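Local coordinates for selenium-binding protein (Sulfolobus tokodaii, PDB 2ECE), which is of unknown function but belongs to the selenium-binding protein family, may bind selenium, and folds as a beta propeller, at residues 204-209 with 227-232; 249-254 with 273-278; 278-283 with 321-326. One frame throughout, in Å; residues are numbered along the deposited sequence.

Overall arrangement
The three contacts follow one another along the chain through consecutive blades of the seven-sheet propeller. Contact 1 belongs to the sheet of strands 193-196, 201-204, 229-234 and 239-245, contact 2 to the next sheet, and contact 3 ties that second sheet to the chain leading into the third. The centres of contacts 1 and 2 are about 13 Å apart, and the two touch where Ser205 OG meets Leu254 O at 2.6 Å and Gly227 O meets Met252 N at 2.8 Å, both probable hydrogen bonds. Contacts 2 and 3 share Leu278, their centres about 8 Å apart. Contacts 1 and 3 do not touch, their nearest atoms being about 7 Å apart.

Contact 1 of 3, residues 204-209 with 227-232; sequences SSEWAV and GNRIHF
Just as strand 201-204 ends, the chain stays beside strand 229-234 of the same propeller blade, and one glutamate joins the two. Ser204 and His231 still form an antiparallel hydrogen-bonded pair: His231 N meets Ser204 O at 2.9 Å and a nearly straight 171°, and Ser204 N returns a bond to His231 O. On the face carrying these two side chains, Ser204 OG packs on His231 CB and is hydrogen-bonded to Trp233 NE1. Ser205 still lies opposite Ile230, but after it the register slips, so that Glu206 lies nearest Gly227.

The tight part of the contact is the carboxylate of Glu206. Its CG stands anti to the carbonyl carbon (chi1 -50°) and the chain then runs extended, long enough to reach both backbone N-H groups and a ring. Arg229 N approaches OE1 at 3.1 Å from above the carboxylate plane, and Asn228 N adds a weak bond to the same oxygen. Glycine suits position 227 because it has no side chain to intrude where Glu206 OE1 comes within 3.3 Å of Gly227 CA. His231 NE2 donates to Glu206 OE2 at 2.6 Å, the oxygen lying near the ring plane although ring and carboxylate are turned 47° apart. Gly227 N bonds to Trp207 O at 3.0 Å.

The looser side is that of the partly exposed Arg229. Its chain bends at chi3 and brings one guanidinium face over His231 CE1. The salt bridge from Arg229 NH1 to Glu206 OE2 is long, 3.7 Å, while NH2 forms a salt bridge with Asp186.

Since His231 ND1 is hydrogen-bonded to Arg240 NH1 while NE2 donates to Glu206, the imidazole is probably neutral, and the buried carboxylate probably ionised, its charge eased by backbone N-H groups and nearby Arg229.

Contact 2 of 3, residues 249-254 with 273-278; sequences ENRMAL and VSLKDL
Leu275 N donates to Glu249 O at 2.7 Å along an almost linear path (173°), the tightest bond at the open end of the beta hairpin made by strands 250-258 and 266-274. Two residues inward, Arg251 and Val273 form an antiparallel hydrogen-bonded pair: Arg251 N reaches Val273 O at 2.8 Å, nearly along the C=O axis, while the return bond from Val273 N to Arg251 O is longer at 3.3 Å. Between these bonds Asn250 and Ser274 make a non-hydrogen-bonded pair.

Serine suits position 274 because its short hydroxyl can turn back on its own backbone. With OG anti to the backbone N (chi1 161°), it accepts from Lys276 N at 3.0 Å, an ST turn that bends the chain as the strand ends. A water, 2.7 Å from Ser274 OG, donates to Glu249 OE2 at 2.6 Å, so the two segments are also bridged by water, beside the partly exposed Glu249. Glu249 gets there by bending at chi2, its CG passing beside Ser274 OG.

On the face of the sheet that carries Arg251 and Val273, Arg251 folds back at chi2 (-64°) and its guanidinium is gripped by carbonyl oxygens: NH1 by Asn250 and Glu248, NH2 by Lys223. The bond to Asn250 O lies in the guanidinium plane, so a face remains for an apolar neighbour, and Leu275, its branches touching CG and the guanidinium, supplies it. Farther in, the extended Met252 sets CE beside Val273 CG1 at 4.2 Å. Leu275 CD1 sits centrally over the guanidinium, 3.8 Å from Arg251 CZ.

Contact 3 of 3, residues 278-283 with 321-326; sequences LSSSIW and PLVTDI
Ser280 turns its hydroxyl to meet the segment 321-326, a loop up to its last residue. OG stands anti to the carbonyl carbon (chi1 -75°), which sets it squarely before the backbone of the loop, and Val323 N donates to it at 3.1 Å along an almost perfectly straight path. The same oxygen is hydrogen-bonded to Val272 O, so a small hydroxyl joins two backbones here. Its crowding is close: Pro321 CG packs against Ser280 OG at 3.2 Å, while Val323, with CG1 anti to its backbone N, lays the other branch, CG2, on Ser280 CB at 3.5 Å. Proline suits this place because its ring packs on the serine and its nitrogen, carrying no hydrogen, requires no acceptor.

A water links the two segments, donating to Leu278 O at 2.9 Å and accepting from Leu322 N at 3.0 Å.

Farther along, Ile282 CG1 stands anti to the carbonyl carbon (chi1 -61°) and the chain then bends at chi2 (-53°), which carries CD1 toward the loop. That methyl meets Ile326 CG2 tip to tip at 3.9 Å, and the Ile282 side chain crosses Val323 at about a right angle, CD1 lying near CG1, making a small apolar patch.

Strand 280-288 lies between strands 266-274 and 291-304 of its blade, with Pro321 also touching Ile300 of the latter, and the loop leads directly into strand 326-328, an outermost strand of the next blade's sheet.

Contact 1 of 3, residues 204-209 with 227-232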
loop_
_atom_site.group_PDB
_atom_site.type_symbol
_atom_site.label_atom_id
_atom_site.label_comp_id
_atom_site.label_asym_id
_atom_site.label_seq_id
_atom_site.Cartn_x
_atom_site.Cartn_y
_atom_site.Cartn_z
ATOM N N SER A 204 -9.676 -1.626 9.785
ATOM C CA SER A 204 -8.723 -0.523 9.766
ATOM C C SER A 204 -7.547 -0.879 10.672
ATOM O O SER A 204 -7.707 -1.644 11.633
ATOM C CB SER A 204 -9.396 0.771 10.251
ATOM O OG SER A 204 -9.844 0.658 11.597
ATOM N N SER A 205 -6.376 -0.320 10.372
ATOM C CA SER A 205 -5.163 -0.616 11.141
ATOM C C SER A 205 -4.591 0.563 11.936
ATOM O O SER A 205 -5.270 1.568 12.143
ATOM C CB SER A 205 -4.091 -1.185 10.202
ATOM O OG SER A 205 -3.821 -0.292 9.139
ATOM N N GLU A 206 -3.342 0.437 12.382
ATOM C CA GLU A 206 -2.730 1.496 13.191
ATOM C C GLU A 206 -1.216 1.640 13.030
ATOM O O GLU A 206 -0.466 0.672 13.180
ATOM C CB GLU A 206 -2.990 1.259 14.685
ATOM C CG GLU A 206 -4.425 0.974 15.122
ATOM C CD GLU A 206 -4.505 0.732 16.631
ATOM O OE1 GLU A 206 -3.498 0.264 17.198
ATOM O OE2 GLU A 206 -5.562 0.993 17.247
ATOM N N TRP A 207 -0.775 2.860 12.744
ATOM C CA TRP A 207 0.649 3.141 12.633
ATOM C C TRP A 207 0.948 4.072 13.808
ATOM O O TRP A 207 1.235 3.602 14.904
ATOM C CB TRP A 207 0.972 3.814 11.299
ATOM C CG TRP A 207 2.449 3.944 11.015
ATOM C CD1 TRP A 207 3.455 3.155 11.506
ATOM C CD2 TRP A 207 3.068 4.856 10.097
ATOM N NE1 TRP A 207 4.659 3.515 10.942
ATOM C CE2 TRP A 207 4.452 4.554 10.075
ATOM C CE3 TRP A 207 2.590 5.893 9.286
ATOM C CZ2 TRP A 207 5.359 5.256 9.275
ATOM C CZ3 TRP A 207 3.495 6.591 8.488
ATOM C CH2 TRP A 207 4.863 6.268 8.488
ATOM N N ALA A 208 0.841 5.379 13.583
ATOM C CA ALA A 208 1.073 6.383 14.621
ATOM C C ALA A 208 0.567 7.704 14.055
ATOM O O ALA A 208 0.336 7.793 12.854
ATOM C CB ALA A 208 2.562 6.480 14.945
ATOM N N VAL A 209 0.384 8.718 14.899
ATOM C CA VAL A 209 -0.103 10.006 14.410
ATOM C C VAL A 209 1.011 10.775 13.709
ATOM O O VAL A 209 2.191 10.467 13.878
ATOM C CB VAL A 209 -0.671 10.886 15.553
ATOM C CG1 VAL A 209 -1.779 10.139 16.282
ATOM C CG2 VAL A 209 0.441 11.297 16.504
ATOM N N GLY A 227 0.801 1.754 17.214
ATOM C CA GLY A 227 -0.261 0.807 17.498
ATOM C C GLY A 227 -0.028 -0.633 17.091
ATOM O O GLY A 227 0.943 -0.951 16.407
ATOM N N ASN A 228 -0.933 -1.507 17.521
ATOM C CA ASN A 228 -0.843 -2.921 17.192
ATOM C C ASN A 228 -2.210 -3.590 17.163
ATOM O O ASN A 228 -2.321 -4.795 17.391
ATOM C CB ASN A 228 0.072 -3.646 18.189
ATOM C CG ASN A 228 -0.430 -3.568 19.619
ATOM O OD1 ASN A 228 0.143 -4.192 20.516
ATOM N ND2 ASN A 228 -1.495 -2.804 19.842
ATOM N N ARG A 229 -3.248 -2.810 16.859
ATOM C CA ARG A 229 -4.608 -3.331 16.812
ATOM C C ARG A 229 -5.241 -3.253 15.426
ATOM O O ARG A 229 -4.898 -2.385 14.622
ATOM C CB ARG A 229 -5.506 -2.539 17.768
ATOM C CG ARG A 229 -4.927 -2.295 19.145
ATOM C CD ARG A 229 -5.590 -1.075 19.783
ATOM N NE ARG A 229 -6.951 -1.326 20.239
ATOM C CZ ARG A 229 -7.823 -0.370 20.541
ATOM N NH1 ARG A 229 -7.480 0.907 20.427
ATOM N NH2 ARG A 229 -9.035 -0.689 20.969
ATOM N N ILE A 230 -6.166 -4.175 15.164
ATOM C CA ILE A 230 -6.934 -4.183 13.926
ATOM C C ILE A 230 -8.358 -3.928 14.420
ATOM O O ILE A 230 -8.795 -4.512 15.418
ATOM C CB ILE A 230 -6.868 -5.537 13.168
ATOM C CG1 ILE A 230 -7.916 -5.553 12.047
ATOM C CG2 ILE A 230 -7.100 -6.694 14.118
ATOM C CD1 ILE A 230 -7.785 -6.737 11.081
ATOM N N HIS A 231 -9.069 -3.036 13.746
ATOM C CA HIS A 231 -10.427 -2.695 14.144
ATOM C C HIS A 231 -11.432 -3.230 13.137
ATOM O O HIS A 231 -11.233 -3.103 11.925
ATOM C CB HIS A 231 -10.566 -1.174 14.244
ATOM C CG HIS A 231 -9.631 -0.547 15.230
ATOM N ND1 HIS A 231 -9.966 -0.345 16.552
ATOM C CD2 HIS A 231 -8.367 -0.077 15.087
ATOM C CE1 HIS A 231 -8.951 0.225 17.179
ATOM N NE2 HIS A 231 -7.969 0.398 16.313
ATOM N N PHE A 232 -12.505 -3.830 13.644
ATOM C CA PHE A 232 -13.562 -4.372 12.798
ATOM C C PHE A 232 -14.774 -3.463 12.915
ATOM O O PHE A 232 -15.231 -3.168 14.023
ATOM C CB PHE A 232 -13.910 -5.791 13.245
ATOM C CG PHE A 232 -12.752 -6.734 13.162
ATOM C CD1 PHE A 232 -12.348 -7.244 11.935
ATOM C CD2 PHE A 232 -12.005 -7.038 14.298
ATOM C CE1 PHE A 232 -11.208 -8.038 11.833
ATOM C CE2 PHE A 232 -10.863 -7.832 14.209
ATOM C CZ PHE A 232 -10.464 -8.331 12.972
#

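Contact 2 of 3, residues 249-254 with 273-278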
loop_
_atom_site.group_PDB
_atom_site.type_symbol
_atom_site.label_atom_id
_atom_site.label_comp_id
_atom_site.label_asym_id
_atom_site.label_seq_id
_atom_site.Cartn_x
_atom_site.Cartn_y
_atom_site.Cartn_z
ATOM N N GLU A 249 3.570 -7.348 22.220
ATOM C CA GLU A 249 4.896 -6.802 21.953
ATOM C C GLU A 249 5.154 -6.285 20.539
ATOM O O GLU A 249 6.233 -5.758 20.266
ATOM C CB GLU A 249 5.969 -7.843 22.297
ATOM C CG GLU A 249 6.240 -8.850 21.184
ATOM C CD GLU A 249 5.184 -9.939 21.074
ATOM O OE1 GLU A 249 4.066 -9.767 21.602
ATOM O OE2 GLU A 249 5.477 -10.975 20.442
ATOM N N ASN A 250 4.190 -6.430 19.636
ATOM C CA ASN A 250 4.396 -5.964 18.263
ATOM C C ASN A 250 3.947 -4.525 18.048
ATOM O O ASN A 250 3.064 -4.029 18.746
ATOM C CB ASN A 250 3.669 -6.875 17.269
ATOM C CG ASN A 250 4.146 -8.314 17.338
ATOM O OD1 ASN A 250 5.347 -8.582 17.298
ATOM N ND2 ASN A 250 3.204 -9.249 17.433
ATOM N N ARG A 251 4.559 -3.860 17.075
ATOM C CA ARG A 251 4.215 -2.481 16.755
ATOM C C ARG A 251 4.134 -2.237 15.244
ATOM O O ARG A 251 4.868 -2.829 14.454
ATOM C CB ARG A 251 5.231 -1.522 17.385
ATOM C CG ARG A 251 5.191 -1.486 18.911
ATOM C CD ARG A 251 3.860 -0.951 19.418
ATOM N NE ARG A 251 3.838 -0.792 20.871
ATOM C CZ ARG A 251 3.671 -1.788 21.740
ATOM N NH1 ARG A 251 3.506 -3.031 21.307
ATOM N NH2 ARG A 251 3.672 -1.536 23.048
ATOM N N MET A 252 3.234 -1.335 14.875
ATOM C CA MET A 252 2.978 -0.957 13.501
ATOM C C MET A 252 2.142 -2.030 12.791
ATOM O O MET A 252 2.675 -2.899 12.094
ATOM C CB MET A 252 4.299 -0.739 12.760
ATOM C CG MET A 252 5.173 0.376 13.347
ATOM S SD MET A 252 6.602 0.803 12.333
ATOM C CE MET A 252 7.789 1.381 13.587
ATOM N N ALA A 253 0.823 -1.865 12.865
ATOM C CA ALA A 253 -0.121 -2.767 12.220
ATOM C C ALA A 253 -0.412 -2.009 10.918
ATOM O O ALA A 253 -1.268 -1.112 10.923
ATOM C CB ALA A 253 -1.387 -2.903 13.079
ATOM N N LEU A 254 0.246 -2.367 9.815
ATOM C CA LEU A 254 0.088 -1.649 8.580
ATOM C C LEU A 254 -1.024 -2.184 7.629
ATOM O O LEU A 254 -2.198 -1.810 7.758
ATOM C CB LEU A 254 1.521 -1.567 7.865
ATOM C CG LEU A 254 2.514 -0.808 8.791
ATOM C CD1 LEU A 254 3.680 -0.418 7.926
ATOM C CD2 LEU A 254 1.922 0.458 9.448
ATOM N N VAL A 273 7.409 -4.626 13.438
ATOM C CA VAL A 273 8.488 -4.947 14.356
ATOM C C VAL A 273 8.064 -5.352 15.763
ATOM O O VAL A 273 7.134 -4.786 16.343
ATOM C CB VAL A 273 9.471 -3.757 14.437
ATOM C CG1 VAL A 273 8.720 -2.501 14.831
ATOM C CG2 VAL A 273 10.588 -4.051 15.430
ATOM N N SER A 274 8.756 -6.352 16.301
ATOM C CA SER A 274 8.494 -6.838 17.646
ATOM C C SER A 274 9.432 -6.137 18.611
ATOM O O SER A 274 10.625 -6.024 18.346
ATOM C CB SER A 274 8.732 -8.347 17.725
ATOM O OG SER A 274 8.900 -8.752 19.073
ATOM N N LEU A 275 8.900 -5.664 19.730
ATOM C CA LEU A 275 9.731 -4.990 20.717
ATOM C C LEU A 275 10.598 -5.990 21.481
ATOM O O LEU A 275 11.495 -5.593 22.223
ATOM C CB LEU A 275 8.867 -4.207 21.707
ATOM C CG LEU A 275 8.073 -3.018 21.157
ATOM C CD1 LEU A 275 7.394 -2.298 22.301
ATOM C CD2 LEU A 275 9.001 -2.070 20.416
ATOM N N LYS A 276 10.331 -7.281 21.296
ATOM C CA LYS A 276 11.094 -8.326 21.978
ATOM C C LYS A 276 12.348 -8.750 21.217
ATOM O O LYS A 276 13.424 -8.886 21.808
ATOM C CB LYS A 276 10.225 -9.565 22.210
ATOM C CG LYS A 276 10.977 -10.727 22.858
ATOM C CD LYS A 276 10.245 -12.057 22.688
ATOM C CE LYS A 276 11.029 -13.208 23.322
ATOM N NZ LYS A 276 10.461 -14.558 23.002
ATOM N N ASP A 277 12.217 -8.965 19.911
ATOM C CA ASP A 277 13.356 -9.405 19.116
ATOM C C ASP A 277 13.459 -8.804 17.718
ATOM O O ASP A 277 14.182 -9.330 16.871
ATOM C CB ASP A 277 13.356 -10.930 19.007
ATOM C CG ASP A 277 12.072 -11.468 18.403
ATOM O OD1 ASP A 277 11.231 -10.651 17.971
ATOM O OD2 ASP A 277 11.905 -12.705 18.355
ATOM N N LEU A 278 12.738 -7.716 17.469
ATOM C CA LEU A 278 12.786 -7.041 16.170
ATOM C C LEU A 278 12.257 -7.846 14.984
ATOM O O LEU A 278 12.499 -7.477 13.837
ATOM C CB LEU A 278 14.223 -6.611 15.846
ATOM C CG LEU A 278 14.944 -5.612 16.749
ATOM C CD1 LEU A 278 16.415 -5.554 16.360
ATOM C CD2 LEU A 278 14.300 -4.246 16.617
HETATM O O HOH W 1 7.781 -11.207 19.339
#

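Contact 3 of 3, residues 278-283 with 321-326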
loop_
_atom_site.group_PDB
_atom_site.type_symbol
_atom_site.label_atom_id
_atom_site.label_comp_id
_atom_site.label_asym_id
_atom_site.label_seq_id
_atom_site.Cartn_x
_atom_site.Cartn_y
_atom_site.Cartn_z
ATOM N N LEU A 278 12.738 -7.716 17.469
ATOM C CA LEU A 278 12.786 -7.041 16.170
ATOM C C LEU A 278 12.257 -7.846 14.984
ATOM O O LEU A 278 12.499 -7.477 13.837
ATOM C CB LEU A 278 14.223 -6.611 15.846
ATOM C CG LEU A 278 14.944 -5.612 16.749
ATOM C CD1 LEU A 278 16.415 -5.554 16.360
ATOM C CD2 LEU A 278 14.300 -4.246 16.617
ATOM N N SER A 279 11.548 -8.939 15.245
ATOM C CA SER A 279 11.012 -9.746 14.157
ATOM C C SER A 279 9.758 -9.107 13.567
ATOM O O SER A 279 9.167 -8.204 14.162
ATOM C CB SER A 279 10.659 -11.148 14.650
ATOM O OG SER A 279 9.580 -11.101 15.563
ATOM N N SER A 280 9.377 -9.573 12.383
ATOM C CA SER A 280 8.167 -9.105 11.714
ATOM C C SER A 280 7.242 -10.309 11.735
ATOM O O SER A 280 7.703 -11.455 11.814
ATOM C CB SER A 280 8.450 -8.695 10.260
ATOM O OG SER A 280 9.125 -7.446 10.192
ATOM N N SER A 281 5.939 -10.068 11.689
ATOM C CA SER A 281 5.001 -11.173 11.693
ATOM C C SER A 281 3.787 -10.851 10.847
ATOM O O SER A 281 3.395 -9.688 10.718
ATOM C CB SER A 281 4.573 -11.517 13.126
ATOM O OG SER A 281 4.114 -10.377 13.828
ATOM N N ILE A 282 3.221 -11.889 10.242
ATOM C CA ILE A 282 2.028 -11.743 9.425
ATOM C C ILE A 282 0.904 -12.394 10.208
ATOM O O ILE A 282 1.062 -13.496 10.740
ATOM C CB ILE A 282 2.180 -12.446 8.069
ATOM C CG1 ILE A 282 3.350 -11.825 7.297
ATOM C CG2 ILE A 282 0.885 -12.340 7.281
ATOM C CD1 ILE A 282 3.268 -10.306 7.158
ATOM N N TRP A 283 -0.226 -11.706 10.293
ATOM C CA TRP A 283 -1.357 -12.218 11.036
ATOM C C TRP A 283 -2.569 -12.435 10.153
ATOM O O TRP A 283 -2.847 -11.639 9.257
ATOM C CB TRP A 283 -1.713 -11.256 12.168
ATOM C CG TRP A 283 -0.669 -11.167 13.239
ATOM C CD1 TRP A 283 0.595 -10.656 13.123
ATOM C CD2 TRP A 283 -0.806 -11.596 14.598
ATOM N NE1 TRP A 283 1.251 -10.738 14.330
ATOM C CE2 TRP A 283 0.415 -11.312 15.250
ATOM C CE3 TRP A 283 -1.841 -12.195 15.326
ATOM C CZ2 TRP A 283 0.628 -11.607 16.604
ATOM C CZ3 TRP A 283 -1.627 -12.489 16.679
ATOM C CH2 TRP A 283 -0.402 -12.194 17.298
ATOM N N PRO A 321 13.771 -7.614 9.613
ATOM C CA PRO A 321 13.279 -7.829 8.255
ATOM C C PRO A 321 12.485 -6.615 7.783
ATOM O O PRO A 321 12.541 -6.253 6.610
ATOM C CB PRO A 321 12.413 -9.082 8.396
ATOM C CG PRO A 321 11.931 -8.995 9.818
ATOM C CD PRO A 321 13.191 -8.598 10.542
ATOM N N LEU A 322 11.781 -5.977 8.717
ATOM C CA LEU A 322 10.951 -4.808 8.426
ATOM C C LEU A 322 10.003 -5.079 7.267
ATOM O O LEU A 322 10.132 -4.490 6.189
ATOM C CB LEU A 322 11.812 -3.585 8.098
ATOM C CG LEU A 322 12.735 -3.051 9.198
ATOM C CD1 LEU A 322 13.535 -1.867 8.657
ATOM C CD2 LEU A 322 11.910 -2.642 10.410
ATOM N N VAL A 323 9.063 -5.990 7.487
ATOM C CA VAL A 323 8.072 -6.314 6.467
ATOM C C VAL A 323 7.086 -5.154 6.481
ATOM O O VAL A 323 6.294 -5.022 7.416
ATOM C CB VAL A 323 7.346 -7.633 6.799
ATOM C CG1 VAL A 323 6.214 -7.878 5.801
ATOM C CG2 VAL A 323 8.348 -8.797 6.749
ATOM N N THR A 324 7.150 -4.313 5.449
ATOM C CA THR A 324 6.292 -3.133 5.357
ATOM C C THR A 324 5.077 -3.230 4.427
ATOM O O THR A 324 4.129 -2.456 4.570
ATOM C CB THR A 324 7.116 -1.908 4.932
ATOM O OG1 THR A 324 7.829 -2.212 3.729
ATOM C CG2 THR A 324 8.107 -1.522 6.025
ATOM N N ASP A 325 5.103 -4.152 3.469
ATOM C CA ASP A 325 3.972 -4.313 2.562
ATOM C C ASP A 325 3.665 -5.781 2.267
ATOM O O ASP A 325 4.549 -6.642 2.327
ATOM C CB ASP A 325 4.223 -3.574 1.238
ATOM C CG ASP A 325 2.966 -3.486 0.371
ATOM O OD1 ASP A 325 1.905 -3.146 0.921
ATOM O OD2 ASP A 325 3.033 -3.738 -0.852
ATOM N N ILE A 326 2.396 -6.054 1.968
ATOM C CA ILE A 326 1.940 -7.396 1.614
ATOM C C ILE A 326 0.902 -7.243 0.508
ATOM O O ILE A 326 0.259 -6.192 0.388
ATOM C CB ILE A 326 1.279 -8.146 2.805
ATOM C CG1 ILE A 326 0.161 -7.297 3.413
ATOM C CG2 ILE A 326 2.327 -8.510 3.836
ATOM C CD1 ILE A 326 -0.765 -8.069 4.345
HETATM O O HOH W 2 11.213 -6.086 11.637
#